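Local atomic coordinates of DNA polymerase beta (Leishmania infantum, PDB entry 4P4M), a protein that catalyses template-directed addition of deoxynucleotides to DNA as an X-family polymerase and probably acts in base excision repair. Residues A[103-107]-A[140-145]. Numbering follows the deposited sequence.
Sequences QVHGF and QQRVGI. With NA (sodium ion), chain F; nucleotides of chain B.
Val-104 to Phe-107 form a type II beta turn, closed by a hydrogen bond from Phe-107 N to Val-104 O (3.1 Å). Gly-106 holds the positive-phi position (101/-11), where a side chain would collide with the carbonyl O of His-105. The turn packs on helix 139-146, with His-105 CA 4.6 Å from Gly-144 CA and Gly-106 CA 4.8 Å from Gln-141 CA. A CB on Gly-144 would clash with His-105 O. Gln-141 (chi1 m, chi2 t) donates from NE2 to Gly-106 O at 3.1 Å. Its CG lies over the Phe-107 ring (chi1 m, chi2 82°), a CH-pi contact 4.0 Å from the centroid. Val-104 (t) sets CG1 4.0 Å from Ile-145 CG1, and Phe-107 CZ lies 3.9 Å from Ile-145 CD1. Water 1 links His-105 N (2.9 Å) to Gly-144 O (2.8 Å). His-105 (t) turns its ring edge to Gln-140 and one face to C5' of DT4 of chain B. Gly-106 N donates to OP1 of that nucleotide at 2.7 Å. Sodium joins this OP1 (2.6 Å) to Val-104 O (2.7 Å) and Phe-107 O (2.6 Å); Thr-102 O also binds it. Helices 93-101 and 109-119, with this phosphate-binding hairpin, form the helix-hairpin-helix motif of X-family polymerases.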
loop_
_atom_site.group_PDB
_atom_site.type_symbol
_atom_site.label_atom_id
_atom_site.label_comp_id
_atom_site.label_asym_id
_atom_site.label_seq_id
_atom_site.Cartn_x
_atom_site.Cartn_y
_atom_site.Cartn_z
ATOM N N GLN A 103 7.400 -6.115 -17.143
ATOM C CA GLN A 103 7.784 -6.871 -15.953
ATOM C C GLN A 103 8.494 -5.964 -14.948
ATOM O O GLN A 103 8.520 -6.254 -13.751
ATOM C CB GLN A 103 8.688 -8.054 -16.310
ATOM C CG GLN A 103 8.013 -9.158 -17.097
ATOM C CD GLN A 103 8.931 -10.348 -17.318
ATOM O OE1 GLN A 103 8.769 -11.396 -16.692
ATOM N NE2 GLN A 103 9.905 -10.190 -18.207
ATOM N N VAL A 104 9.070 -4.866 -15.437
ATOM C CA VAL A 104 9.771 -3.919 -14.569
ATOM C C VAL A 104 8.817 -2.968 -13.844
ATOM O O VAL A 104 7.953 -2.369 -14.465
ATOM C CB VAL A 104 10.781 -3.075 -15.346
ATOM C CG1 VAL A 104 11.580 -2.200 -14.381
ATOM C CG2 VAL A 104 11.698 -3.967 -16.163
ATOM N N HIS A 105 8.993 -2.825 -12.533
ATOM C CA HIS A 105 8.181 -1.932 -11.702
ATOM C C HIS A 105 8.260 -0.493 -12.215
ATOM O O HIS A 105 9.366 0.054 -12.360
ATOM C CB HIS A 105 8.691 -2.008 -10.250
ATOM C CG HIS A 105 7.751 -1.440 -9.231
ATOM N ND1 HIS A 105 6.896 -2.043 -8.369
ATOM C CD2 HIS A 105 7.652 -0.089 -8.976
ATOM C CE1 HIS A 105 6.289 -1.053 -7.636
ATOM N NE2 HIS A 105 6.763 0.118 -8.023
ATOM N N GLY A 106 7.109 0.120 -12.481
ATOM C CA GLY A 106 7.064 1.484 -12.980
ATOM C C GLY A 106 6.838 1.593 -14.483
ATOM O O GLY A 106 6.583 2.683 -15.008
ATOM N N PHE A 107 6.940 0.473 -15.188
ATOM C CA PHE A 107 6.713 0.476 -16.633
ATOM C C PHE A 107 5.388 -0.184 -16.970
ATOM O O PHE A 107 5.192 -1.353 -16.695
ATOM C CB PHE A 107 7.860 -0.222 -17.378
ATOM C CG PHE A 107 9.150 0.535 -17.338
ATOM C CD1 PHE A 107 9.991 0.441 -16.242
ATOM C CD2 PHE A 107 9.518 1.360 -18.390
ATOM C CE1 PHE A 107 11.180 1.152 -16.199
ATOM C CE2 PHE A 107 10.703 2.068 -18.354
ATOM C CZ PHE A 107 11.535 1.964 -17.257
ATOM N N GLN A 140 11.251 7.054 -10.189
ATOM C CA GLN A 140 10.562 5.825 -9.778
ATOM C C GLN A 140 10.853 4.605 -10.671
ATOM O O GLN A 140 10.947 3.465 -10.193
ATOM C CB GLN A 140 9.052 6.040 -9.726
ATOM C CG GLN A 140 8.295 4.741 -9.460
ATOM C CD GLN A 140 6.839 4.960 -9.083
ATOM O OE1 GLN A 140 6.329 6.084 -9.131
ATOM N NE2 GLN A 140 6.158 3.877 -8.707
ATOM N N GLN A 141 10.949 4.838 -11.976
ATOM C CA GLN A 141 11.286 3.765 -12.906
ATOM C C GLN A 141 12.716 3.314 -12.656
ATOM O O GLN A 141 13.050 2.132 -12.813
ATOM C CB GLN A 141 11.090 4.233 -14.361
ATOM C CG GLN A 141 9.624 4.225 -14.783
ATOM C CD GLN A 141 9.340 5.035 -16.043
ATOM O OE1 GLN A 141 10.165 5.824 -16.493
ATOM N NE2 GLN A 141 8.154 4.841 -16.605
ATOM N N ARG A 142 13.562 4.258 -12.249
ATOM C CA ARG A 142 14.968 3.953 -12.013
ATOM C C ARG A 142 15.152 3.012 -10.827
ATOM O O ARG A 142 16.066 2.182 -10.820
ATOM C CB ARG A 142 15.790 5.233 -11.838
ATOM C CG ARG A 142 15.789 6.112 -13.082
ATOM C CD ARG A 142 16.872 7.180 -13.057
ATOM N NE ARG A 142 16.697 8.121 -14.163
ATOM C CZ ARG A 142 17.192 7.947 -15.386
ATOM N NH1 ARG A 142 17.908 6.868 -15.672
ATOM N NH2 ARG A 142 16.972 8.859 -16.325
ATOM N N VAL A 143 14.287 3.140 -9.824
ATOM C CA VAL A 143 14.321 2.221 -8.688
ATOM C C VAL A 143 13.893 0.818 -9.112
ATOM O O VAL A 143 14.492 -0.176 -8.699
ATOM C CB VAL A 143 13.443 2.726 -7.508
ATOM C CG1 VAL A 143 13.334 1.663 -6.428
ATOM C CG2 VAL A 143 14.014 4.022 -6.946
ATOM N N GLY A 144 12.865 0.729 -9.951
ATOM C CA GLY A 144 12.410 -0.566 -10.434
ATOM C C GLY A 144 13.491 -1.310 -11.201
ATOM O O GLY A 144 13.616 -2.539 -11.129
ATOM N N ILE A 145 14.286 -0.551 -11.946
ATOM C CA ILE A 145 15.388 -1.119 -12.705
ATOM C C ILE A 145 16.541 -1.547 -11.800
ATOM O O ILE A 145 17.028 -2.678 -11.886
ATOM C CB ILE A 145 15.891 -0.113 -13.751
ATOM C CG1 ILE A 145 14.845 0.046 -14.860
ATOM C CG2 ILE A 145 17.252 -0.547 -14.295
ATOM C CD1 ILE A 145 15.026 1.298 -15.715
HETATM NA NA NA F . 5.329 -2.999 -14.630
ATOM P P DT B 4 3.441 -0.611 -12.983
ATOM O OP1 DT B 4 4.793 -1.179 -12.837
ATOM O OP2 DT B 4 2.410 -1.267 -13.814
ATOM O "O5'" DT B 4 2.881 -0.456 -11.493
ATOM C "C5'" DT B 4 3.605 0.358 -10.582
ATOM C "C4'" DT B 4 2.837 0.541 -9.285
ATOM O "O4'" DT B 4 1.613 1.291 -9.521
ATOM C "C3'" DT B 4 2.443 -0.761 -8.604
ATOM O "O3'" DT B 4 3.032 -0.691 -7.333
ATOM C "C2'" DT B 4 0.914 -0.749 -8.563
ATOM C "C1'" DT B 4 0.561 0.725 -8.763
ATOM N N1 DT B 4 -0.755 0.938 -9.458
ATOM C C2 DT B 4 -1.728 1.704 -8.843
ATOM O O2 DT B 4 -1.582 2.227 -7.756
ATOM N N3 DT B 4 -2.892 1.837 -9.549
ATOM C C4 DT B 4 -3.188 1.293 -10.778
ATOM O O4 DT B 4 -4.278 1.477 -11.313
ATOM C C5 DT B 4 -2.132 0.505 -11.374
ATOM C C7 DT B 4 -2.335 -0.140 -12.718
ATOM C C6 DT B 4 -0.985 0.367 -10.695
ATOM P P DG B 3 2.243 3.341 -18.323
ATOM O OP1 DG B 3 3.629 3.280 -18.824
ATOM O OP2 DG B 3 1.157 2.612 -19.008
ATOM O "O5'" DG B 3 2.252 2.867 -16.790
ATOM C "C5'" DG B 3 3.230 3.399 -15.902
ATOM C "C4'" DG B 3 2.908 3.015 -14.464
ATOM O "O4'" DG B 3 1.762 3.787 -14.002
ATOM C "C3'" DG B 3 2.554 1.543 -14.245
ATOM O "O3'" DG B 3 3.602 0.904 -13.488
ATOM C "C2'" DG B 3 1.214 1.574 -13.502
ATOM C "C1'" DG B 3 1.126 3.016 -13.006
ATOM N N9 DG B 3 -0.251 3.471 -12.778
ATOM C C8 DG B 3 -1.344 3.352 -13.611
ATOM N N7 DG B 3 -2.448 3.856 -13.110
ATOM C C5 DG B 3 -2.062 4.336 -11.867
ATOM C C6 DG B 3 -2.828 4.978 -10.865
ATOM O O6 DG B 3 -4.035 5.245 -10.900
ATOM N N1 DG B 3 -2.055 5.303 -9.744
ATOM C C2 DG B 3 -0.707 5.035 -9.622
ATOM N N2 DG B 3 -0.124 5.421 -8.479
ATOM N N3 DG B 3 0.026 4.431 -10.559
ATOM C C4 DG B 3 -0.719 4.107 -11.646
HETATM O O HOH W 1 11.245 -3.985 -11.173
HETATM O O HOH W 2 5.566 -4.470 -12.724
HETATM O O HOH W 3 3.027 -3.751 -14.801
#